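Local structure of DMATS type aromatic prenyltransferase (6ZRY) at residues L4-H9 with V39-L44; H9-Q13 with S346-Y350; G34-V39 with I77-G83; S115-F120 with E165-L170. The protein probably transfers a dimethylallyl group to C6 of the indole ring of tryptophan, within an ABBA prenyltransferase barrel. All coordinates share one frame; numbering follows the deposited sequence.

Contact 1: residues L4-H9 with V39-L44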
loop_
_atom_site.group_PDB
_atom_site.type_symbol
_atom_site.label_atom_id
_atom_site.label_comp_id
_atom_site.label_asym_id
_atom_site.label_seq_id
_atom_site.Cartn_x
_atom_site.Cartn_y
_atom_site.Cartn_z
ATOM N N LEU A 4 -2.121 -14.059 23.918
ATOM C CA LEU A 4 -1.362 -13.662 22.719
ATOM C C LEU A 4 -1.371 -12.159 22.631
ATOM O O LEU A 4 -2.407 -11.565 22.953
ATOM C CB LEU A 4 -1.990 -14.300 21.496
ATOM C CG LEU A 4 -1.801 -15.807 21.419
ATOM C CD1 LEU A 4 -2.587 -16.395 20.267
ATOM C CD2 LEU A 4 -0.349 -16.130 21.269
ATOM N N SER A 5 -0.239 -11.569 22.259
ATOM C CA SER A 5 -0.139 -10.142 21.875
ATOM C C SER A 5 -0.262 -9.966 20.354
ATOM O O SER A 5 -0.105 -10.928 19.577
ATOM C CB SER A 5 1.147 -9.553 22.363
ATOM O OG SER A 5 2.251 -10.141 21.675
ATOM N N VAL A 6 -0.440 -8.731 19.930
ATOM C CA VAL A 6 -0.389 -8.378 18.501
ATOM C C VAL A 6 0.975 -8.774 17.934
ATOM O O VAL A 6 0.992 -9.335 16.854
ATOM C CB VAL A 6 -0.688 -6.900 18.298
ATOM C CG1 VAL A 6 -0.591 -6.519 16.830
ATOM C CG2 VAL A 6 -2.038 -6.540 18.902
ATOM N N SER A 7 2.072 -8.484 18.625
ATOM C CA SER A 7 3.434 -8.871 18.183
ATOM C C SER A 7 3.521 -10.398 17.999
ATOM O O SER A 7 4.130 -10.871 16.987
ATOM C CB SER A 7 4.488 -8.386 19.145
ATOM O OG SER A 7 5.761 -8.975 18.822
ATOM N N ASP A 8 3.012 -11.158 18.957
ATOM C CA ASP A 8 3.041 -12.640 18.906
ATOM C C ASP A 8 2.454 -13.098 17.561
ATOM O O ASP A 8 3.138 -13.875 16.844
ATOM C CB ASP A 8 2.267 -13.271 20.062
ATOM C CG ASP A 8 2.865 -13.079 21.444
ATOM O OD1 ASP A 8 4.051 -12.771 21.541
ATOM O OD2 ASP A 8 2.101 -13.175 22.403
ATOM N N HIS A 9 1.268 -12.582 17.213
ATOM C CA HIS A 9 0.542 -12.916 15.969
ATOM C C HIS A 9 1.381 -12.470 14.761
ATOM O O HIS A 9 1.686 -13.320 13.891
ATOM C CB HIS A 9 -0.846 -12.298 16.009
ATOM C CG HIS A 9 -1.778 -12.869 14.985
ATOM N ND1 HIS A 9 -2.251 -14.158 15.059
ATOM C CD2 HIS A 9 -2.302 -12.343 13.860
ATOM C CE1 HIS A 9 -3.047 -14.392 13.998
ATOM N NE2 HIS A 9 -3.089 -13.305 13.273
ATOM N N VAL A 39 1.604 -1.040 20.309
ATOM C CA VAL A 39 0.642 -2.085 19.874
ATOM C C VAL A 39 1.267 -3.470 20.051
ATOM O O VAL A 39 0.521 -4.432 20.330
ATOM C CB VAL A 39 0.208 -1.825 18.433
ATOM C CG1 VAL A 39 -0.540 -2.998 17.832
ATOM C CG2 VAL A 39 -0.602 -0.561 18.358
ATOM N N GLY A 40 2.589 -3.586 19.883
ATOM C CA GLY A 40 3.254 -4.891 19.899
ATOM C C GLY A 40 2.857 -5.713 21.132
ATOM O O GLY A 40 2.388 -6.863 21.018
ATOM N N PRO A 41 3.077 -5.184 22.355
ATOM C CA PRO A 41 2.776 -5.929 23.568
ATOM C C PRO A 41 1.298 -6.012 23.963
ATOM O O PRO A 41 0.985 -6.694 24.959
ATOM C CB PRO A 41 3.532 -5.147 24.668
ATOM C CG PRO A 41 4.508 -4.288 23.921
ATOM C CD PRO A 41 3.798 -3.937 22.635
ATOM N N ARG A 42 0.428 -5.346 23.222
ATOM C CA ARG A 42 -1.017 -5.258 23.515
ATOM C C ARG A 42 -1.664 -6.632 23.320
ATOM O O ARG A 42 -1.438 -7.290 22.320
ATOM C CB ARG A 42 -1.657 -4.219 22.615
ATOM C CG ARG A 42 -3.054 -3.837 23.033
ATOM C CD ARG A 42 -3.654 -2.831 22.085
ATOM N NE ARG A 42 -5.019 -2.577 22.476
ATOM C CZ ARG A 42 -5.389 -1.646 23.319
ATOM N NH1 ARG A 42 -4.494 -0.842 23.854
ATOM N NH2 ARG A 42 -6.672 -1.478 23.592
ATOM N N PRO A 43 -2.447 -7.132 24.297
ATOM C CA PRO A 43 -3.141 -8.414 24.129
ATOM C C PRO A 43 -4.152 -8.403 22.969
ATOM O O PRO A 43 -4.843 -7.422 22.809
ATOM C CB PRO A 43 -3.872 -8.620 25.467
ATOM C CG PRO A 43 -3.148 -7.703 26.455
ATOM C CD PRO A 43 -2.640 -6.533 25.637
ATOM N N LEU A 44 -4.232 -9.503 22.208
ATOM C CA LEU A 44 -5.228 -9.703 21.111
ATOM C C LEU A 44 -6.655 -9.662 21.649
ATOM O O LEU A 44 -7.526 -9.337 20.871
ATOM C CB LEU A 44 -5.016 -11.051 20.419
ATOM C CG LEU A 44 -3.843 -11.192 19.476
ATOM C CD1 LEU A 44 -3.927 -12.524 18.754
ATOM C CD2 LEU A 44 -3.792 -10.038 18.492
#
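Leu4 and Leu44 make the first of three backbone hydrogen bonds that tie the start of helix 6-21 to the loop 39-44. Leu44 N gives an almost straight bond to Leu4 O at 2.9 Å. In return Val6 N reaches Arg42 O at 3.0 Å, so Ser5 and Pro43 face each other in a single beta bridge. Ser7 N, in the first turn of the helix, meets Gly40 O on a lone pair in the carbonyl plane. The first turn's N-H groups are thus shared between the loop and a capping box: Asp8 N donates to Ser5 OG at 3.0 Å, while Ser5 N donates to Asp8 OD2 from above the carboxylate plane. With chi1 at 67°, Ser5 OG lies between its own N and C, where it accepts from Asp8 N. A type I turn, Val39 to Arg42, presents Gly40 O and Arg42 O to the helix. Apolar packing flanks these bonds: Val6 CG1 meets Val39 CG1 at 3.7 Å, and Leu44 CD1 lies against Leu4 CB. The loop follows helix 26-36 and leads toward strand 61-68, and Val6 also packs on Tyr350 of the chain's C-terminal tail.

Contact 2: residues H9-Q13 with S346-Y350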
loop_
_atom_site.group_PDB
_atom_site.type_symbol
_atom_site.label_atom_id
_atom_site.label_comp_id
_atom_site.label_asym_id
_atom_site.label_seq_id
_atom_site.Cartn_x
_atom_site.Cartn_y
_atom_site.Cartn_z
ATOM N N HIS A 9 1.268 -12.582 17.213
ATOM C CA HIS A 9 0.542 -12.916 15.969
ATOM C C HIS A 9 1.381 -12.470 14.761
ATOM O O HIS A 9 1.686 -13.320 13.891
ATOM C CB HIS A 9 -0.846 -12.298 16.009
ATOM C CG HIS A 9 -1.778 -12.869 14.985
ATOM N ND1 HIS A 9 -2.251 -14.158 15.059
ATOM C CD2 HIS A 9 -2.302 -12.343 13.860
ATOM C CE1 HIS A 9 -3.047 -14.392 13.998
ATOM N NE2 HIS A 9 -3.089 -13.305 13.273
ATOM N N LEU A 10 1.731 -11.173 14.677
ATOM C CA LEU A 10 2.312 -10.581 13.438
ATOM C C LEU A 10 3.745 -11.047 13.254
ATOM O O LEU A 10 4.152 -11.256 12.121
ATOM C CB LEU A 10 2.285 -9.063 13.510
ATOM C CG LEU A 10 0.924 -8.408 13.726
ATOM C CD1 LEU A 10 1.013 -6.931 13.443
ATOM C CD2 LEU A 10 -0.142 -9.019 12.898
ATOM N N ASP A 11 4.497 -11.140 14.346
ATOM C CA ASP A 11 5.917 -11.547 14.286
ATOM C C ASP A 11 5.987 -12.969 13.711
ATOM O O ASP A 11 6.864 -13.216 12.944
ATOM C CB ASP A 11 6.586 -11.451 15.663
ATOM C CG ASP A 11 8.054 -11.866 15.665
ATOM O OD1 ASP A 11 8.859 -11.239 14.920
ATOM O OD2 ASP A 11 8.378 -12.841 16.400
ATOM N N GLY A 12 5.065 -13.861 14.088
ATOM C CA GLY A 12 5.014 -15.242 13.549
ATOM C C GLY A 12 4.702 -15.253 12.067
ATOM O O GLY A 12 5.336 -15.968 11.333
ATOM N N GLN A 13 3.723 -14.461 11.646
ATOM C CA GLN A 13 3.367 -14.287 10.222
ATOM C C GLN A 13 4.605 -13.823 9.445
ATOM O O GLN A 13 4.911 -14.431 8.411
ATOM C CB GLN A 13 2.191 -13.327 10.108
ATOM C CG GLN A 13 0.900 -13.881 10.666
ATOM C CD GLN A 13 -0.212 -12.874 10.715
ATOM O OE1 GLN A 13 -0.016 -11.732 11.121
ATOM N NE2 GLN A 13 -1.405 -13.288 10.314
ATOM N N SER A 346 -3.826 -9.870 4.695
ATOM C CA SER A 346 -4.258 -9.290 5.974
ATOM C C SER A 346 -3.742 -10.116 7.160
ATOM O O SER A 346 -3.806 -11.328 7.128
ATOM C CB SER A 346 -5.753 -9.181 6.028
ATOM O OG SER A 346 -6.250 -8.422 4.935
ATOM N N ALA A 347 -3.315 -9.446 8.213
ATOM C CA ALA A 347 -2.916 -10.081 9.480
ATOM C C ALA A 347 -4.113 -10.766 10.149
ATOM O O ALA A 347 -3.911 -11.787 10.788
ATOM C CB ALA A 347 -2.303 -9.037 10.379
ATOM N N GLU A 348 -5.307 -10.203 10.032
ATOM C CA GLU A 348 -6.519 -10.703 10.716
ATOM C C GLU A 348 -6.205 -10.924 12.210
ATOM O O GLU A 348 -6.630 -11.967 12.793
ATOM C CB GLU A 348 -7.013 -11.997 10.080
ATOM C CG GLU A 348 -7.438 -11.857 8.626
ATOM C CD GLU A 348 -8.040 -13.113 7.997
ATOM O OE1 GLU A 348 -8.960 -12.968 7.224
ATOM O OE2 GLU A 348 -7.507 -14.250 8.245
ATOM N N ALA A 349 -5.533 -9.974 12.835
ATOM C CA ALA A 349 -5.202 -10.047 14.269
ATOM C C ALA A 349 -6.485 -9.885 15.106
ATOM O O ALA A 349 -6.507 -10.415 16.229
ATOM C CB ALA A 349 -4.152 -9.031 14.633
ATOM N N TYR A 350 -7.501 -9.200 14.602
ATOM C CA TYR A 350 -8.717 -8.835 15.379
ATOM C C TYR A 350 -9.966 -9.516 14.867
ATOM O O TYR A 350 -10.816 -9.815 15.708
ATOM C CB TYR A 350 -8.911 -7.322 15.385
ATOM C CG TYR A 350 -7.874 -6.614 16.196
ATOM C CD1 TYR A 350 -7.795 -6.830 17.559
ATOM C CD2 TYR A 350 -6.928 -5.789 15.611
ATOM C CE1 TYR A 350 -6.830 -6.219 18.332
ATOM C CE2 TYR A 350 -5.933 -5.183 16.364
ATOM C CZ TYR A 350 -5.889 -5.391 17.734
ATOM O OH TYR A 350 -4.936 -4.781 18.480
#
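His9 and Ala349, like Leu10 and Ala347, stand 6.6 Å apart at their CA atoms, and no backbone bond joins the helix to the irregular segment 346-350. Side chains bridge the gap, two of them sharing one acceptor. His9 NE2 donates to Ala347 O at 3.0 Å, the oxygen lying in the ring plane though the bond is bent to 141°. Gln13 NE2 reaches the same oxygen at 3.0 Å along a straighter path, close to its amide plane. An extended chain beyond CG (chi2 173°) carries that amide across, and its NE2 also donates to Val315 O. Gln13 OE1 is buried without a polar partner, set 3.6 Å from Ala347 CB. A leucine in place of Gln13 would probably leave Ala347 O with His9 as its one donor from this helix and Val315 O without its amide mate. Beside the polar pair, Leu10 CD2 presses on Ala347 CB at a tight 3.3 Å, and His9 CD2 packs against Ala349 CB. The contact joins helix 6-21 to the chain just after strand 341-346; Leu10 also packs on Leu32 and Leu36 of helix 26-36 and on Val61 of strand 61-68, whose Phe63 touches Gln13.

Contact 3: residues G34-V39 with I77-G83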
loop_
_atom_site.group_PDB
_atom_site.type_symbol
_atom_site.label_atom_id
_atom_site.label_comp_id
_atom_site.label_asym_id
_atom_site.label_seq_id
_atom_site.Cartn_x
_atom_site.Cartn_y
_atom_site.Cartn_z
ATOM N N GLY A 34 9.632 -2.440 15.921
ATOM C CA GLY A 34 9.763 -0.963 15.960
ATOM C C GLY A 34 8.513 -0.292 15.433
ATOM O O GLY A 34 8.009 0.638 16.066
ATOM N N LEU A 35 8.018 -0.750 14.287
ATOM C CA LEU A 35 6.855 -0.133 13.619
ATOM C C LEU A 35 5.635 -0.277 14.535
ATOM O O LEU A 35 4.849 0.684 14.663
ATOM C CB LEU A 35 6.633 -0.832 12.263
ATOM C CG LEU A 35 5.462 -0.308 11.466
ATOM C CD1 LEU A 35 5.557 1.196 11.283
ATOM C CD2 LEU A 35 5.368 -1.007 10.130
ATOM N N LEU A 36 5.469 -1.426 15.178
ATOM C CA LEU A 36 4.282 -1.663 16.038
ATOM C C LEU A 36 4.291 -0.723 17.260
ATOM O O LEU A 36 3.181 -0.339 17.742
ATOM C CB LEU A 36 4.258 -3.133 16.424
ATOM C CG LEU A 36 3.786 -4.077 15.317
ATOM C CD1 LEU A 36 3.975 -5.524 15.724
ATOM C CD2 LEU A 36 2.327 -3.812 14.993
ATOM N N GLY A 37 5.462 -0.365 17.772
ATOM C CA GLY A 37 5.576 0.451 18.997
ATOM C C GLY A 37 4.686 -0.118 20.096
ATOM O O GLY A 37 4.765 -1.319 20.394
ATOM N N PRO A 38 3.761 0.687 20.690
ATOM C CA PRO A 38 3.000 0.253 21.866
ATOM C C PRO A 38 1.929 -0.816 21.580
ATOM O O PRO A 38 1.422 -1.399 22.488
ATOM C CB PRO A 38 2.355 1.559 22.339
ATOM C CG PRO A 38 2.163 2.344 21.071
ATOM C CD PRO A 38 3.359 2.017 20.222
ATOM N N VAL A 39 1.604 -1.040 20.309
ATOM C CA VAL A 39 0.642 -2.085 19.874
ATOM C C VAL A 39 1.267 -3.470 20.051
ATOM O O VAL A 39 0.521 -4.432 20.330
ATOM C CB VAL A 39 0.208 -1.825 18.433
ATOM C CG1 VAL A 39 -0.540 -2.998 17.832
ATOM C CG2 VAL A 39 -0.602 -0.561 18.358
ATOM N N ILE A 77 5.759 -4.712 4.300
ATOM C CA ILE A 77 4.814 -4.399 5.386
ATOM C C ILE A 77 4.437 -2.944 5.214
ATOM O O ILE A 77 5.368 -2.112 5.198
ATOM C CB ILE A 77 5.434 -4.620 6.775
ATOM C CG1 ILE A 77 5.793 -6.081 7.015
ATOM C CG2 ILE A 77 4.478 -4.093 7.818
ATOM C CD1 ILE A 77 6.727 -6.305 8.173
ATOM N N LEU A 78 3.144 -2.652 5.166
ATOM C CA LEU A 78 2.608 -1.285 5.278
ATOM C C LEU A 78 2.066 -1.120 6.685
ATOM O O LEU A 78 1.331 -1.996 7.133
ATOM C CB LEU A 78 1.510 -1.084 4.233
ATOM C CG LEU A 78 0.837 0.294 4.219
ATOM C CD1 LEU A 78 1.780 1.351 3.674
ATOM C CD2 LEU A 78 -0.415 0.259 3.392
ATOM N N GLY A 79 2.365 -0.029 7.367
ATOM C CA GLY A 79 1.676 0.206 8.639
ATOM C C GLY A 79 2.058 1.493 9.298
ATOM O O GLY A 79 2.633 2.381 8.626
ATOM N N GLU A 80 1.688 1.617 10.575
ATOM C CA GLU A 80 1.894 2.846 11.333
ATOM C C GLU A 80 2.178 2.481 12.788
ATOM O O GLU A 80 1.775 1.404 13.238
ATOM C CB GLU A 80 0.705 3.812 11.186
ATOM C CG GLU A 80 -0.607 3.286 11.722
ATOM C CD GLU A 80 -1.773 4.248 11.570
ATOM O OE1 GLU A 80 -1.538 5.471 11.421
ATOM O OE2 GLU A 80 -2.919 3.775 11.592
ATOM N N THR A 81 2.846 3.389 13.462
ATOM C CA THR A 81 3.147 3.344 14.902
ATOM C C THR A 81 2.136 4.227 15.613
ATOM O O THR A 81 2.137 5.451 15.386
ATOM C CB THR A 81 4.560 3.809 15.216
ATOM O OG1 THR A 81 5.511 3.293 14.266
ATOM C CG2 THR A 81 4.963 3.400 16.620
ATOM N N LEU A 82 1.311 3.638 16.465
ATOM C CA LEU A 82 0.279 4.398 17.170
ATOM C C LEU A 82 0.958 5.230 18.292
ATOM O O LEU A 82 2.009 4.802 18.797
ATOM C CB LEU A 82 -0.773 3.435 17.703
ATOM C CG LEU A 82 -1.592 2.699 16.631
ATOM C CD1 LEU A 82 -2.734 1.934 17.277
ATOM C CD2 LEU A 82 -2.149 3.649 15.563
ATOM N N GLY A 83 0.405 6.407 18.591
ATOM C CA GLY A 83 0.908 7.302 19.652
ATOM C C GLY A 83 0.505 6.825 21.041
ATOM O O GLY A 83 -0.275 5.826 21.146
HETATM O O HOH W 1 1.315 0.638 15.912
#
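Ile77 CG2 meets Leu35 CD2 at 4.0 Å, the two side chains sliding past each other in opposite directions where strand 71-79 passes the end of helix 26-36. At Gly79 the same leucine stays close: CD1 lies 4.0 Å from Gly79 C, and a side chain there would crowd CD2. Leu35 gets there with CG anti to its N (chi1 180°), and Cys133 and Leu135 of strand 131-138 also touch it. This is the outer helical layer of the ABBA barrel packing on its antiparallel strands. Glu80 O, at the strand's exit, takes a hydrogen bond from a water that also donates to Leu36 O at 2.8 Å and accepts from Leu82 N, so one water links the helix end to two backbone groups of the loop. Thr81 OG1 donates to Leu35 O at 2.7 Å, tilted 20° from the carbonyl plane. With chi1 at -42°, Thr81 CG2 stays near that oxygen and reaches Gly37 CA at 3.8 Å. Gly37 has positive phi, and a CB there would clash with that methyl. Leu82 O lies 3.4 Å from Pro38 CG, while Leu82 CD1 presses tightly on Val39 CG2 at 3.5 Å. Gly83 N is hydrogen-bonded to Asn91 OD1 of helix 88-106.

Contact 4: residues S115-F120 with E165-L170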
loop_
_atom_site.group_PDB
_atom_site.type_symbol
_atom_site.label_atom_id
_atom_site.label_comp_id
_atom_site.label_asym_id
_atom_site.label_seq_id
_atom_site.Cartn_x
_atom_site.Cartn_y
_atom_site.Cartn_z
ATOM N N SER A 115 12.493 18.388 2.454
ATOM C CA SER A 115 12.244 19.605 1.656
ATOM C C SER A 115 10.729 19.852 1.488
ATOM O O SER A 115 10.372 21.008 1.176
ATOM C CB SER A 115 12.976 19.553 0.334
ATOM O OG SER A 115 12.233 18.827 -0.645
ATOM N N VAL A 116 9.859 18.852 1.720
ATOM C CA VAL A 116 8.380 19.016 1.513
ATOM C C VAL A 116 7.593 18.879 2.831
ATOM O O VAL A 116 6.358 19.017 2.767
ATOM C CB VAL A 116 7.846 18.019 0.470
ATOM C CG1 VAL A 116 8.407 18.311 -0.923
ATOM C CG2 VAL A 116 8.112 16.582 0.872
ATOM N N ARG A 117 8.276 18.624 3.963
ATOM C CA ARG A 117 7.679 18.385 5.310
ATOM C C ARG A 117 6.678 19.493 5.678
ATOM O O ARG A 117 5.549 19.162 6.085
ATOM C CB ARG A 117 8.800 18.338 6.355
ATOM C CG ARG A 117 8.437 17.610 7.640
ATOM C CD ARG A 117 9.670 17.335 8.493
ATOM N NE ARG A 117 10.566 16.361 7.875
ATOM C CZ ARG A 117 10.338 15.053 7.799
ATOM N NH1 ARG A 117 11.227 14.272 7.215
ATOM N NH2 ARG A 117 9.228 14.518 8.306
ATOM N N ASP A 118 7.071 20.755 5.527
ATOM C CA ASP A 118 6.270 21.935 5.942
ATOM C C ASP A 118 4.966 22.010 5.156
ATOM O O ASP A 118 4.011 22.612 5.693
ATOM C CB ASP A 118 7.059 23.252 5.842
ATOM C CG ASP A 118 7.362 23.731 4.441
ATOM O OD1 ASP A 118 8.166 23.080 3.768
ATOM O OD2 ASP A 118 6.798 24.772 4.044
ATOM N N LEU A 119 4.907 21.451 3.931
ATOM C CA LEU A 119 3.672 21.478 3.122
ATOM C C LEU A 119 2.639 20.551 3.744
ATOM O O LEU A 119 1.460 20.882 3.665
ATOM C CB LEU A 119 3.970 21.075 1.669
ATOM C CG LEU A 119 4.942 21.974 0.925
ATOM C CD1 LEU A 119 5.213 21.418 -0.459
ATOM C CD2 LEU A 119 4.413 23.402 0.829
ATOM N N PHE A 120 3.065 19.439 4.353
ATOM C CA PHE A 120 2.165 18.460 5.006
ATOM C C PHE A 120 1.974 18.802 6.487
ATOM O O PHE A 120 1.006 18.347 7.033
ATOM C CB PHE A 120 2.669 17.020 4.812
ATOM C CG PHE A 120 2.686 16.570 3.363
ATOM C CD1 PHE A 120 3.727 16.938 2.520
ATOM C CD2 PHE A 120 1.677 15.758 2.852
ATOM C CE1 PHE A 120 3.762 16.522 1.200
ATOM C CE2 PHE A 120 1.704 15.348 1.522
ATOM C CZ PHE A 120 2.746 15.724 0.696
ATOM N N GLU A 165 2.401 21.670 -5.132
ATOM C CA GLU A 165 3.515 22.444 -4.532
ATOM C C GLU A 165 4.628 21.486 -4.089
ATOM O O GLU A 165 5.797 21.824 -4.294
ATOM C CB GLU A 165 3.026 23.341 -3.398
ATOM C CG GLU A 165 4.024 24.424 -3.039
ATOM C CD GLU A 165 4.780 25.037 -4.213
ATOM O OE1 GLU A 165 6.007 24.886 -4.229
ATOM O OE2 GLU A 165 4.131 25.669 -5.125
ATOM N N ALA A 166 4.284 20.324 -3.516
ATOM C CA ALA A 166 5.294 19.317 -3.116
ATOM C C ALA A 166 6.056 18.809 -4.347
ATOM O O ALA A 166 7.298 18.714 -4.274
ATOM C CB ALA A 166 4.649 18.204 -2.353
ATOM N N LEU A 167 5.366 18.482 -5.450
ATOM C CA LEU A 167 6.052 17.972 -6.657
ATOM C C LEU A 167 6.917 19.080 -7.268
ATOM O O LEU A 167 8.050 18.786 -7.617
ATOM C CB LEU A 167 5.035 17.439 -7.652
ATOM C CG LEU A 167 4.320 16.175 -7.221
ATOM C CD1 LEU A 167 3.326 15.763 -8.287
ATOM C CD2 LEU A 167 5.310 15.065 -6.951
ATOM N N HIS A 168 6.432 20.322 -7.328
ATOM C CA HIS A 168 7.238 21.475 -7.834
ATOM C C HIS A 168 8.542 21.592 -7.034
ATOM O O HIS A 168 9.627 21.700 -7.644
ATOM C CB HIS A 168 6.428 22.777 -7.781
ATOM C CG HIS A 168 7.230 23.956 -8.201
ATOM N ND1 HIS A 168 7.921 23.979 -9.384
ATOM C CD2 HIS A 168 7.496 25.108 -7.586
ATOM C CE1 HIS A 168 8.577 25.106 -9.474
ATOM N NE2 HIS A 168 8.335 25.810 -8.393
ATOM N N ARG A 169 8.466 21.532 -5.716
ATOM C CA ARG A 169 9.669 21.634 -4.860
ATOM C C ARG A 169 10.655 20.535 -5.220
ATOM O O ARG A 169 11.838 20.765 -5.112
ATOM C CB ARG A 169 9.344 21.516 -3.384
ATOM C CG ARG A 169 8.677 22.749 -2.821
ATOM C CD ARG A 169 9.326 23.143 -1.531
ATOM N NE ARG A 169 8.501 24.114 -0.847
ATOM C CZ ARG A 169 8.102 24.022 0.404
ATOM N NH1 ARG A 169 8.476 23.001 1.165
ATOM N NH2 ARG A 169 7.342 24.981 0.903
ATOM N N LEU A 170 10.176 19.359 -5.585
ATOM C CA LEU A 170 11.073 18.205 -5.814
ATOM C C LEU A 170 11.662 18.247 -7.221
ATOM O O LEU A 170 12.526 17.420 -7.494
ATOM C CB LEU A 170 10.285 16.929 -5.555
ATOM C CG LEU A 170 9.954 16.687 -4.086
ATOM C CD1 LEU A 170 9.020 15.490 -3.947
ATOM C CD2 LEU A 170 11.228 16.467 -3.273
#
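Arg169 grips Asp118 end-on, NH1 to OD1 at 2.6 Å and NH2 to OD2 at 3.2 Å, in a bidentate salt bridge whose carboxylate and guanidinium planes are only 6° apart. It joins two helical pieces of the ABBA fold's outer layer, the short, weakly bonded helix 117-120 and helix 159-170. NH1 makes a second bond, to Ser115 O at 2.8 Å in the carbonyl plane, and both acceptors lie at the guanidinium edge, near its plane. A chi1 of 70° swings the Asp118 carboxylate toward the arginine. One guanidinium face is covered by Leu119, with CG 3.5 Å above the plane and CD2 near NH2. The other branch, CD1, wedges against the helix backbone, a tight 3.4 Å from Ala166 CA. An alanine at Leu119 is likely to take the leucine's cover from that face of Arg169 and to open a gap beside Ala166. Next to this, Val116 CG1 packs 3.9 Å from Leu170 CG, the side chains crossing at about a right angle. Beyond them, on strand 193-201, Phe198 backs Ala166, Leu170 and Phe120, whose CE1 stands 4.0 Å from Ala166 CB.

How the contacts relate
Contacts 1, 2 and 3 form one continuous patch, while contact 4 lies apart. Contacts 1 and 2, with centres 9 Å apart, share His9 and helix 6-21; they also meet where Val6 CG2 touches Tyr350 OH at 3.4 Å. Contacts 1 and 3 share Val39, and Leu36 of contact 3 packs through CD2 on Leu10 CD1 of contact 2 at 3.7 Å. Contact 4 sits across the chain's centre from contact 2, its nearest atoms about 24 Å away, and is nested in the long loop that contact 2 closes. None of the contacting residues lines the tryptophan pocket directly, but Leu78 within 77-83 touches the bound tryptophan, and the Ser346 side chain is about 8 Å from it.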